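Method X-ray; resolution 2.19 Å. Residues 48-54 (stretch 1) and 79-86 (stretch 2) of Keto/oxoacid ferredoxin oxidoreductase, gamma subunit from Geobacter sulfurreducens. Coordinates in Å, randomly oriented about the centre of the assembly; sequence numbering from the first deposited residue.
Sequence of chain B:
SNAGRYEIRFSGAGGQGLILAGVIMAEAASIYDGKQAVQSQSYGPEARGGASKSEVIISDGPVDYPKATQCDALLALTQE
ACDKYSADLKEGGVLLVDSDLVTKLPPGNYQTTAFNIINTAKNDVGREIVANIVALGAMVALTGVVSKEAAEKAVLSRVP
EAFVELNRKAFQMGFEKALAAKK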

# COMPACT_ATOMS: atom_id res chain seq x y z
N ARG B 48 1.39 -9.82 -13.47
CA ARG B 48 1.38 -8.42 -13.85
C ARG B 48 2.78 -7.82 -13.81
O ARG B 48 3.05 -6.87 -13.07
CB ARG B 48 0.42 -7.62 -12.96
CG ARG B 48 -0.93 -7.34 -13.61
CD ARG B 48 -0.76 -6.37 -14.77
NE ARG B 48 0.04 -5.20 -14.40
CZ ARG B 48 0.21 -4.13 -15.17
NH1 ARG B 48 0.97 -3.12 -14.76
NH2 ARG B 48 -0.37 -4.06 -16.36
N GLY B 49 3.66 -8.39 -14.64
CA GLY B 49 5.04 -7.95 -14.73
C GLY B 49 5.22 -6.71 -15.60
O GLY B 49 4.32 -5.88 -15.71
N GLY B 50 6.39 -6.61 -16.21
CA GLY B 50 6.77 -5.40 -16.94
C GLY B 50 7.07 -4.29 -15.93
O GLY B 50 7.23 -4.55 -14.74
N ALA B 51 7.14 -3.06 -16.42
CA ALA B 51 7.33 -1.88 -15.58
C ALA B 51 6.04 -1.57 -14.82
O ALA B 51 4.94 -1.66 -15.37
CB ALA B 51 7.73 -0.69 -16.41
N SER B 52 6.17 -1.20 -13.56
CA SER B 52 5.00 -1.02 -12.72
C SER B 52 5.10 0.29 -11.95
O SER B 52 6.17 0.87 -11.85
CB SER B 52 4.87 -2.21 -11.77
OG SER B 52 5.19 -3.39 -12.48
N LYS B 53 3.97 0.75 -11.41
CA LYS B 53 3.96 2.02 -10.69
C LYS B 53 2.95 2.01 -9.55
O LYS B 53 1.96 1.26 -9.57
CB LYS B 53 3.61 3.18 -11.61
CG LYS B 53 2.18 3.11 -12.15
CD LYS B 53 1.74 4.44 -12.73
CE LYS B 53 0.29 4.37 -13.17
NZ LYS B 53 -0.59 4.07 -12.01
N SER B 54 3.22 2.85 -8.56
CA SER B 54 2.25 3.20 -7.54
C SER B 54 2.13 4.72 -7.54
O SER B 54 3.06 5.43 -7.95
CB SER B 54 2.68 2.66 -6.17
OG SER B 54 3.56 3.56 -5.52
N GLN B 79 14.69 1.43 -16.90
CA GLN B 79 14.49 1.97 -18.25
C GLN B 79 13.06 1.77 -18.75
O GLN B 79 12.43 2.68 -19.29
CB GLN B 79 15.47 1.31 -19.24
CG GLN B 79 15.48 1.93 -20.63
CD GLN B 79 15.96 3.37 -20.62
OE1 GLN B 79 17.12 3.64 -20.33
NE2 GLN B 79 15.06 4.29 -20.93
N GLU B 80 12.58 0.55 -18.58
CA GLU B 80 11.20 0.15 -18.81
C GLU B 80 10.16 1.09 -18.18
O GLU B 80 9.23 1.53 -18.84
CB GLU B 80 10.99 -1.27 -18.27
CG GLU B 80 11.76 -2.36 -19.03
CD GLU B 80 13.28 -2.11 -19.13
OE1 GLU B 80 13.86 -1.43 -18.24
OE2 GLU B 80 13.90 -2.62 -20.09
N ALA B 81 10.34 1.39 -16.90
CA ALA B 81 9.45 2.31 -16.20
C ALA B 81 9.50 3.70 -16.82
O ALA B 81 8.47 4.36 -17.02
CB ALA B 81 9.84 2.38 -14.73
N CYS B 82 10.71 4.14 -17.13
CA CYS B 82 10.92 5.46 -17.68
C CYS B 82 10.29 5.56 -19.07
O CYS B 82 9.59 6.52 -19.39
CB CYS B 82 12.42 5.74 -17.75
SG CYS B 82 12.80 7.42 -18.21
N ASP B 83 10.56 4.55 -19.90
CA ASP B 83 9.95 4.46 -21.23
C ASP B 83 8.43 4.50 -21.13
O ASP B 83 7.77 5.31 -21.78
CB ASP B 83 10.38 3.16 -21.90
CG ASP B 83 11.86 3.11 -22.20
OD1 ASP B 83 12.52 4.16 -22.06
OD2 ASP B 83 12.35 2.03 -22.58
N LYS B 84 7.89 3.62 -20.30
CA LYS B 84 6.45 3.48 -20.13
C LYS B 84 5.75 4.71 -19.52
O LYS B 84 4.63 5.04 -19.89
CB LYS B 84 6.15 2.25 -19.27
CG LYS B 84 4.68 1.91 -19.10
CD LYS B 84 4.55 0.53 -18.48
CE LYS B 84 3.09 0.08 -18.37
NZ LYS B 84 2.97 -1.34 -17.92
N TYR B 85 6.41 5.38 -18.59
CA TYR B 85 5.68 6.33 -17.76
C TYR B 85 5.95 7.82 -17.96
O TYR B 85 5.15 8.65 -17.54
CB TYR B 85 5.84 5.94 -16.30
CG TYR B 85 5.13 4.65 -15.96
CD1 TYR B 85 3.76 4.53 -16.14
CD2 TYR B 85 5.83 3.57 -15.45
CE1 TYR B 85 3.09 3.35 -15.83
CE2 TYR B 85 5.18 2.39 -15.14
CZ TYR B 85 3.81 2.28 -15.32
OH TYR B 85 3.16 1.11 -14.99
N SER B 86 7.06 8.16 -18.61
CA SER B 86 7.48 9.55 -18.72
C SER B 86 6.48 10.44 -19.46
O SER B 86 6.40 11.64 -19.18
CB SER B 86 8.85 9.64 -19.40
OG SER B 86 8.73 9.41 -20.81

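Stretch 2 is helical from Gln-79, and its backbone follows the usual pattern of i to i+4 bonds. Asp-83 N bonds to Gln-79 O at 2.7 Å, Lys-84 N to Glu-80 O at 2.9 Å, and Tyr-85 N to Ala-81 O at 2.8 Å. Stretch 1 begins as a loop and is extended strand at Ser-52, Lys-53 and Ser-54. Gly-50 has a phi of 72°, a value that favours glycine. The two backbones come closest at Ala-51 and Ala-81, whose CA atoms are 4.7 Å apart.

Ala-51 is the centre of the contact. It is buried, and its CA-to-CB bond points toward the helix. The methyl group packs against helix backbone as well as side chains: Ala-51 CB is 3.5 Å from Glu-80 C and 3.4 Å from Ala-81 N. Ala-51 CB also lies 4.1 Å from Ala-81 CB and 4.2 Å from Tyr-85 CE2, which makes a small apolar cluster.

The carbonyl of Ala-51 serves the polar part of the contact. Lys-84 extends its side chain with all four chi angles t, and Lys-84 NZ donates a hydrogen bond to Ala-51 O at 3.2 Å. The aliphatic part of the same lysine passes Ala-51, with Lys-84 CD 4.0 Å from Ala-51 CB. Tyr-85 OH also lies near this carbonyl, 3.3 Å from Ala-51 O. Any hydrogen bond here is weak, and the hydroxyl proton has another acceptor within reach.

Tyr-85 is buried; its CA-to-CB bond points toward stretch 1, and its chi1 is in the m well. Lys-53 covers one face of its ring: Lys-53 CB is 4.1 Å from the centroid of the Tyr-85 ring and 24° off the ring normal, a CH-pi contact. Further along the lysine, Lys-53 CD is 3.6 Å from Tyr-85 CE1. The end of Lys-53 then leads away from the helix. Its contact with the tyrosine is therefore made by the aliphatic chain, not by the charged amine. Ser-52 CB points away, and its closest approach to the tyrosine is through the backbone, with Ser-52 CA 3.6 Å from Tyr-85 OH.

At the margin, Arg-48 NH1 and Lys-84 NZ are 4.1 Å apart. These are like charges, so the pair is not a salt bridge. Glu-80 starts toward stretch 1, with Glu-80 CB 3.8 Å from Ala-51 CB, but its carboxylate leads away.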